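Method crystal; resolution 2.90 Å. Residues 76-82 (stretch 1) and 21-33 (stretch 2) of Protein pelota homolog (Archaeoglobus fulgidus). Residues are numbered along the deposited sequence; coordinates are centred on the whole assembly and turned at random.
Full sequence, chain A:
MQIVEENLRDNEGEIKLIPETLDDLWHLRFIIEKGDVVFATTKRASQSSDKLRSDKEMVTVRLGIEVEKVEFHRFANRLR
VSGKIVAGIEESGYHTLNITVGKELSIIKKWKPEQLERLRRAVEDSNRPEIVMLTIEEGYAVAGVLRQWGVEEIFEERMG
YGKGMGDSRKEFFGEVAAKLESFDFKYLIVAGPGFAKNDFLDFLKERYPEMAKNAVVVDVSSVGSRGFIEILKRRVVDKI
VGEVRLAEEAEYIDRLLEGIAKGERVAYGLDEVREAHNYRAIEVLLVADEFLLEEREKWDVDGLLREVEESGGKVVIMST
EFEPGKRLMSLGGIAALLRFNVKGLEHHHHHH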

ATOM      1  N   ALA A  76      16.310   0.507  -9.986  1.00 21.38           N
ATOM      2  CA  ALA A  76      14.972  -0.023  -9.764  1.00 16.12           C
ATOM      3  C   ALA A  76      14.646  -0.029  -8.286  1.00  9.58           C
ATOM      4  O   ALA A  76      15.535   0.005  -7.440  1.00 19.80           O
ATOM      5  CB  ALA A  76      14.867  -1.428 -10.312  1.00  5.30           C
ATOM      6  N   ASN A  77      13.359  -0.077  -7.980  1.00 11.77           N
ATOM      7  CA  ASN A  77      12.906  -0.105  -6.601  1.00 12.71           C
ATOM      8  C   ASN A  77      12.943  -1.548  -6.116  1.00  8.59           C
ATOM      9  O   ASN A  77      11.927  -2.236  -6.105  1.00 13.88           O
ATOM     10  CB  ASN A  77      11.490   0.472  -6.526  1.00 15.49           C
ATOM     11  CG  ASN A  77      11.457   1.967  -6.812  1.00 21.42           C
ATOM     12  OD1 ASN A  77      10.580   2.457  -7.525  1.00  9.87           O
ATOM     13  ND2 ASN A  77      12.413   2.699  -6.243  1.00 13.14           N
ATOM     14  N   ARG A  78      14.134  -2.006  -5.741  1.00  7.40           N
ATOM     15  CA  ARG A  78      14.339  -3.371  -5.266  1.00 12.02           C
ATOM     16  C   ARG A  78      15.395  -3.389  -4.172  1.00 11.33           C
ATOM     17  O   ARG A  78      16.415  -2.709  -4.261  1.00 10.92           O
ATOM     18  CB  ARG A  78      14.806  -4.291  -6.403  1.00 11.50           C
ATOM     19  CG  ARG A  78      13.976  -4.231  -7.674  1.00 42.44           C
ATOM     20  CD  ARG A  78      14.530  -5.178  -8.727  1.00 47.61           C
ATOM     21  NE  ARG A  78      14.235  -6.569  -8.405  1.00 67.11           N
ATOM     22  CZ  ARG A  78      15.031  -7.591  -8.701  1.00 74.56           C
ATOM     23  NH1 ARG A  78      16.183  -7.384  -9.325  1.00 79.76           N
ATOM     24  NH2 ARG A  78      14.667  -8.825  -8.381  1.00 83.45           N
ATOM     25  N   LEU A  79      15.148  -4.191  -3.146  1.00 14.77           N
ATOM     26  CA  LEU A  79      16.068  -4.314  -2.024  1.00 19.04           C
ATOM     27  C   LEU A  79      16.877  -5.587  -2.203  1.00 15.00           C
ATOM     28  O   LEU A  79      16.307  -6.675  -2.283  1.00 31.85           O
ATOM     29  CB  LEU A  79      15.263  -4.363  -0.723  1.00 27.77           C
ATOM     30  CG  LEU A  79      15.987  -4.377   0.618  1.00 32.16           C
ATOM     31  CD1 LEU A  79      17.002  -3.254   0.680  1.00 42.90           C
ATOM     32  CD2 LEU A  79      14.958  -4.230   1.721  1.00 36.04           C
ATOM     33  N   ARG A  80      18.198  -5.463  -2.289  1.00 18.66           N
ATOM     34  CA  ARG A  80      19.044  -6.644  -2.462  1.00 16.43           C
ATOM     35  C   ARG A  80      19.566  -7.165  -1.134  1.00 16.34           C
ATOM     36  O   ARG A  80      20.340  -6.491  -0.453  1.00 20.12           O
ATOM     37  CB  ARG A  80      20.232  -6.347  -3.374  1.00 24.06           C
ATOM     38  CG  ARG A  80      21.116  -7.570  -3.608  1.00 33.45           C
ATOM     39  CD  ARG A  80      22.376  -7.248  -4.395  1.00 33.40           C
ATOM     40  NE  ARG A  80      22.066  -6.677  -5.700  1.00 47.58           N
ATOM     41  CZ  ARG A  80      22.346  -5.426  -6.050  1.00 47.08           C
ATOM     42  NH1 ARG A  80      22.945  -4.616  -5.187  1.00 36.09           N
ATOM     43  NH2 ARG A  80      22.021  -4.986  -7.260  1.00 35.63           N
ATOM     44  N   VAL A  81      19.124  -8.364  -0.764  1.00 14.48           N
ATOM     45  CA  VAL A  81      19.552  -8.994   0.478  1.00 16.53           C
ATOM     46  C   VAL A  81      20.389 -10.225   0.140  1.00 25.94           C
ATOM     47  O   VAL A  81      19.912 -11.156  -0.516  1.00 24.09           O
ATOM     48  CB  VAL A  81      18.352  -9.426   1.333  1.00 17.45           C
ATOM     49  CG1 VAL A  81      18.836 -10.088   2.609  1.00 21.67           C
ATOM     50  CG2 VAL A  81      17.492  -8.226   1.659  1.00 15.28           C
ATOM     51  N   SER A  82      21.638 -10.225   0.585  1.00 17.47           N
ATOM     52  CA  SER A  82      22.518 -11.342   0.304  1.00 25.61           C
ATOM     53  C   SER A  82      23.192 -11.891   1.554  1.00 30.07           C
ATOM     54  O   SER A  82      23.416 -11.171   2.531  1.00 26.26           O
ATOM     55  CB  SER A  82      23.570 -10.923  -0.726  1.00 15.90           C
ATOM     56  OG  SER A  82      24.319  -9.812  -0.281  1.00 23.50           O
TER
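Stretch 2 (21-33) TLDDLWHLRFIIE

Stretch 2, mostly helix, packs on stretch 1, a loop leading into a strand, mainly through apolar side chains, with no hydrogen bond between the two. The helix runs from Leu22 to Ile31. Thr21 is its N-cap: Asp24 N donates to Thr21 OG1 at 3.2 Å. Ile32 is the first residue to leave helical phi/psi, although Ile32 N still bonds to Leu28 O at 2.8 Å.

Helix and strand run in nearly the same direction. Their axes cross at 27° and approach to 9.5 Å. Going along both stretches, Asn77 lies near Leu22, Leu79 near Arg29 and Val81 near Ile32.

Leu79 is the centre of the contact and has the largest covered area. Leu79 CD2 lies 3.9 Å from Leu25 O and 4.2 Å from Leu28 CB. Leu79 CB is 4.3 Å from Leu25 CD1. On its other branch, Leu79 CD1 comes within 3.3 Å of Arg29 CG, so the aliphatic part of the arginine closes on the leucine while the end of that side chain leads away.

Before Leu79, Leu25 CD2 sits 3.6 Å from Asn77 O. After it, Val81 CG2 meets Ile32 CD1 at 4.3 Å. Arg80 and Ser82 do not touch the helix, as expected for alternate residues of a strand. The contact buries 358 Å² in total.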

ATOM      1  N   THR A  21       4.260  -0.851  -0.415  1.00 16.77           N
ATOM      2  CA  THR A  21       4.620   0.474  -0.884  1.00 11.62           C
ATOM      3  C   THR A  21       6.120   0.703  -0.808  1.00 15.96           C
ATOM      4  O   THR A  21       6.836  -0.034  -0.127  1.00 15.59           O
ATOM      5  CB  THR A  21       3.929   1.563  -0.041  1.00  9.44           C
ATOM      6  OG1 THR A  21       4.425   1.521   1.302  1.00 16.55           O
ATOM      7  CG2 THR A  21       2.444   1.341  -0.020  1.00  1.00           C
ATOM      8  N   LEU A  22       6.588   1.731  -1.507  1.00  9.58           N
ATOM      9  CA  LEU A  22       8.001   2.050  -1.482  1.00 10.30           C
ATOM     10  C   LEU A  22       8.392   2.452  -0.055  1.00 15.99           C
ATOM     11  O   LEU A  22       9.545   2.282   0.347  1.00 17.24           O
ATOM     12  CB  LEU A  22       8.305   3.156  -2.491  1.00  9.26           C
ATOM     13  CG  LEU A  22       7.984   2.765  -3.945  1.00 11.27           C
ATOM     14  CD1 LEU A  22       8.410   3.875  -4.883  1.00 11.76           C
ATOM     15  CD2 LEU A  22       8.691   1.476  -4.314  1.00  1.18           C
ATOM     16  N   ASP A  23       7.424   2.964   0.709  1.00  9.61           N
ATOM     17  CA  ASP A  23       7.650   3.343   2.112  1.00  1.14           C
ATOM     18  C   ASP A  23       8.062   2.069   2.851  1.00 11.50           C
ATOM     19  O   ASP A  23       9.068   2.029   3.569  1.00  6.06           O
ATOM     20  CB  ASP A  23       6.355   3.854   2.766  1.00 13.21           C
ATOM     21  CG  ASP A  23       5.889   5.192   2.218  1.00 28.23           C
ATOM     22  OD1 ASP A  23       6.437   5.658   1.203  1.00 36.79           O
ATOM     23  OD2 ASP A  23       4.955   5.780   2.807  1.00 21.37           O
ATOM     24  N   ASP A  24       7.247   1.033   2.666  1.00 12.25           N
ATOM     25  CA  ASP A  24       7.463  -0.259   3.295  1.00  3.46           C
ATOM     26  C   ASP A  24       8.834  -0.797   2.920  1.00  9.48           C
ATOM     27  O   ASP A  24       9.637  -1.150   3.784  1.00 10.46           O
ATOM     28  CB  ASP A  24       6.390  -1.254   2.840  1.00 13.98           C
ATOM     29  CG  ASP A  24       5.011  -0.975   3.429  1.00 16.01           C
ATOM     30  OD1 ASP A  24       4.029  -1.545   2.897  1.00  9.00           O
ATOM     31  OD2 ASP A  24       4.901  -0.219   4.418  1.00 11.80           O
ATOM     32  N   LEU A  25       9.092  -0.854   1.619  1.00  7.17           N
ATOM     33  CA  LEU A  25      10.360  -1.356   1.113  1.00  8.71           C
ATOM     34  C   LEU A  25      11.532  -0.588   1.719  1.00 11.61           C
ATOM     35  O   LEU A  25      12.553  -1.172   2.084  1.00  9.48           O
ATOM     36  CB  LEU A  25      10.391  -1.245  -0.409  1.00  9.73           C
ATOM     37  CG  LEU A  25      11.393  -2.176  -1.090  1.00 17.66           C
ATOM     38  CD1 LEU A  25      11.053  -3.611  -0.734  1.00 13.61           C
ATOM     39  CD2 LEU A  25      11.355  -1.975  -2.599  1.00 23.25           C
ATOM     40  N   TRP A  26      11.376   0.726   1.833  1.00  8.98           N
ATOM     41  CA  TRP A  26      12.418   1.563   2.408  1.00 11.55           C
ATOM     42  C   TRP A  26      12.632   1.222   3.892  1.00 15.86           C
ATOM     43  O   TRP A  26      13.771   1.165   4.366  1.00 12.81           O
ATOM     44  CB  TRP A  26      12.053   3.046   2.257  1.00  3.15           C
ATOM     45  CG  TRP A  26      13.126   3.959   2.720  1.00  1.00           C
ATOM     46  CD1 TRP A  26      14.217   4.363   2.013  1.00  7.19           C
ATOM     47  CD2 TRP A  26      13.258   4.533   4.024  1.00  6.86           C
ATOM     48  NE1 TRP A  26      15.026   5.153   2.793  1.00  9.24           N
ATOM     49  CE2 TRP A  26      14.463   5.275   4.033  1.00  1.00           C
ATOM     50  CE3 TRP A  26      12.480   4.488   5.191  1.00  5.77           C
ATOM     51  CZ2 TRP A  26      14.910   5.966   5.162  1.00  1.00           C
ATOM     52  CZ3 TRP A  26      12.925   5.174   6.315  1.00  6.62           C
ATOM     53  CH2 TRP A  26      14.129   5.905   6.292  1.00  5.61           C
ATOM     54  N   HIS A  27      11.548   0.987   4.629  1.00 10.14           N
ATOM     55  CA  HIS A  27      11.696   0.661   6.047  1.00 14.88           C
ATOM     56  C   HIS A  27      12.321  -0.708   6.271  1.00  9.24           C
ATOM     57  O   HIS A  27      13.170  -0.871   7.148  1.00  5.27           O
ATOM     58  CB  HIS A  27      10.347   0.741   6.768  1.00  9.48           C
ATOM     59  CG  HIS A  27       9.834   2.141   6.942  1.00 23.91           C
ATOM     60  ND1 HIS A  27      10.575   3.135   7.548  1.00 22.15           N
ATOM     61  CD2 HIS A  27       8.656   2.710   6.598  1.00  7.51           C
ATOM     62  CE1 HIS A  27       9.875   4.253   7.567  1.00 10.84           C
ATOM     63  NE2 HIS A  27       8.706   4.024   6.996  1.00 20.73           N
ATOM     64  N   LEU A  28      11.901  -1.686   5.475  1.00 11.60           N
ATOM     65  CA  LEU A  28      12.426  -3.046   5.582  1.00  7.88           C
ATOM     66  C   LEU A  28      13.941  -3.076   5.416  1.00 12.55           C
ATOM     67  O   LEU A  28      14.628  -3.869   6.061  1.00 16.41           O
ATOM     68  CB  LEU A  28      11.782  -3.945   4.525  1.00 13.10           C
ATOM     69  CG  LEU A  28      10.302  -4.308   4.677  1.00 10.94           C
ATOM     70  CD1 LEU A  28       9.790  -4.930   3.391  1.00  8.57           C
ATOM     71  CD2 LEU A  28      10.123  -5.268   5.848  1.00  7.14           C
ATOM     72  N   ARG A  29      14.453  -2.205   4.545  1.00 11.39           N
ATOM     73  CA  ARG A  29      15.886  -2.102   4.283  1.00  7.68           C
ATOM     74  C   ARG A  29      16.682  -1.768   5.545  1.00 12.05           C
ATOM     75  O   ARG A  29      17.835  -2.163   5.682  1.00 15.94           O
ATOM     76  CB  ARG A  29      16.141  -1.043   3.204  1.00 11.09           C
ATOM     77  CG  ARG A  29      17.604  -0.847   2.822  1.00 12.14           C
ATOM     78  CD  ARG A  29      18.327   0.043   3.805  1.00  1.00           C
ATOM     79  NE  ARG A  29      19.754   0.168   3.503  1.00 26.72           N
ATOM     80  CZ  ARG A  29      20.728  -0.561   4.049  1.00 13.08           C
ATOM     81  NH1 ARG A  29      20.450  -1.496   4.943  1.00 20.61           N
ATOM     82  NH2 ARG A  29      21.993  -0.334   3.714  1.00 16.69           N
ATOM     83  N   PHE A  30      16.069  -1.042   6.474  1.00 16.09           N
ATOM     84  CA  PHE A  30      16.759  -0.694   7.704  1.00 15.95           C
ATOM     85  C   PHE A  30      16.319  -1.600   8.845  1.00 20.46           C
ATOM     86  O   PHE A  30      16.956  -1.646   9.899  1.00 22.83           O
ATOM     87  CB  PHE A  30      16.536   0.785   8.024  1.00  7.86           C
ATOM     88  CG  PHE A  30      17.190   1.710   7.038  1.00  5.06           C
ATOM     89  CD1 PHE A  30      18.578   1.832   7.002  1.00  1.98           C
ATOM     90  CD2 PHE A  30      16.429   2.386   6.081  1.00  9.30           C
ATOM     91  CE1 PHE A  30      19.202   2.617   6.025  1.00  1.00           C
ATOM     92  CE2 PHE A  30      17.042   3.174   5.101  1.00 15.21           C
ATOM     93  CZ  PHE A  30      18.433   3.284   5.070  1.00 17.75           C
ATOM     94  N   ILE A  31      15.233  -2.336   8.624  1.00 19.44           N
ATOM     95  CA  ILE A  31      14.736  -3.281   9.623  1.00 25.13           C
ATOM     96  C   ILE A  31      15.599  -4.542   9.516  1.00 16.62           C
ATOM     97  O   ILE A  31      16.118  -5.039  10.514  1.00 14.72           O
ATOM     98  CB  ILE A  31      13.250  -3.653   9.374  1.00 30.82           C
ATOM     99  CG1 ILE A  31      12.337  -2.467   9.695  1.00 18.89           C
ATOM    100  CG2 ILE A  31      12.868  -4.846  10.215  1.00 22.97           C
ATOM    101  CD1 ILE A  31      12.527  -1.910  11.086  1.00 55.77           C
ATOM    102  N   ILE A  32      15.753  -5.050   8.295  1.00 12.87           N
ATOM    103  CA  ILE A  32      16.577  -6.233   8.055  1.00 15.74           C
ATOM    104  C   ILE A  32      18.034  -5.850   8.308  1.00 13.62           C
ATOM    105  O   ILE A  32      18.522  -4.855   7.778  1.00 17.87           O
ATOM    106  CB  ILE A  32      16.461  -6.704   6.610  1.00  9.10           C
ATOM    107  CG1 ILE A  32      15.031  -7.140   6.321  1.00  7.17           C
ATOM    108  CG2 ILE A  32      17.440  -7.834   6.358  1.00 16.40           C
ATOM    109  CD1 ILE A  32      14.745  -7.282   4.844  1.00  1.00           C
ATOM    110  N   GLU A  33      18.730  -6.646   9.108  1.00  4.13           N
ATOM    111  CA  GLU A  33      20.112  -6.343   9.439  1.00  9.03           C
ATOM    112  C   GLU A  33      21.087  -7.483   9.176  1.00 16.48           C
ATOM    113  O   GLU A  33      20.699  -8.652   9.078  1.00 25.38           O
ATOM    114  CB  GLU A  33      20.191  -5.940  10.907  1.00  6.26           C
ATOM    115  CG  GLU A  33      19.375  -4.700  11.250  1.00 21.65           C
ATOM    116  CD  GLU A  33      19.367  -4.398  12.736  1.00 14.12           C
ATOM    117  OE1 GLU A  33      18.526  -4.969  13.459  1.00 19.92           O
ATOM    118  OE2 GLU A  33      20.211  -3.597  13.181  1.00  9.83           O
TER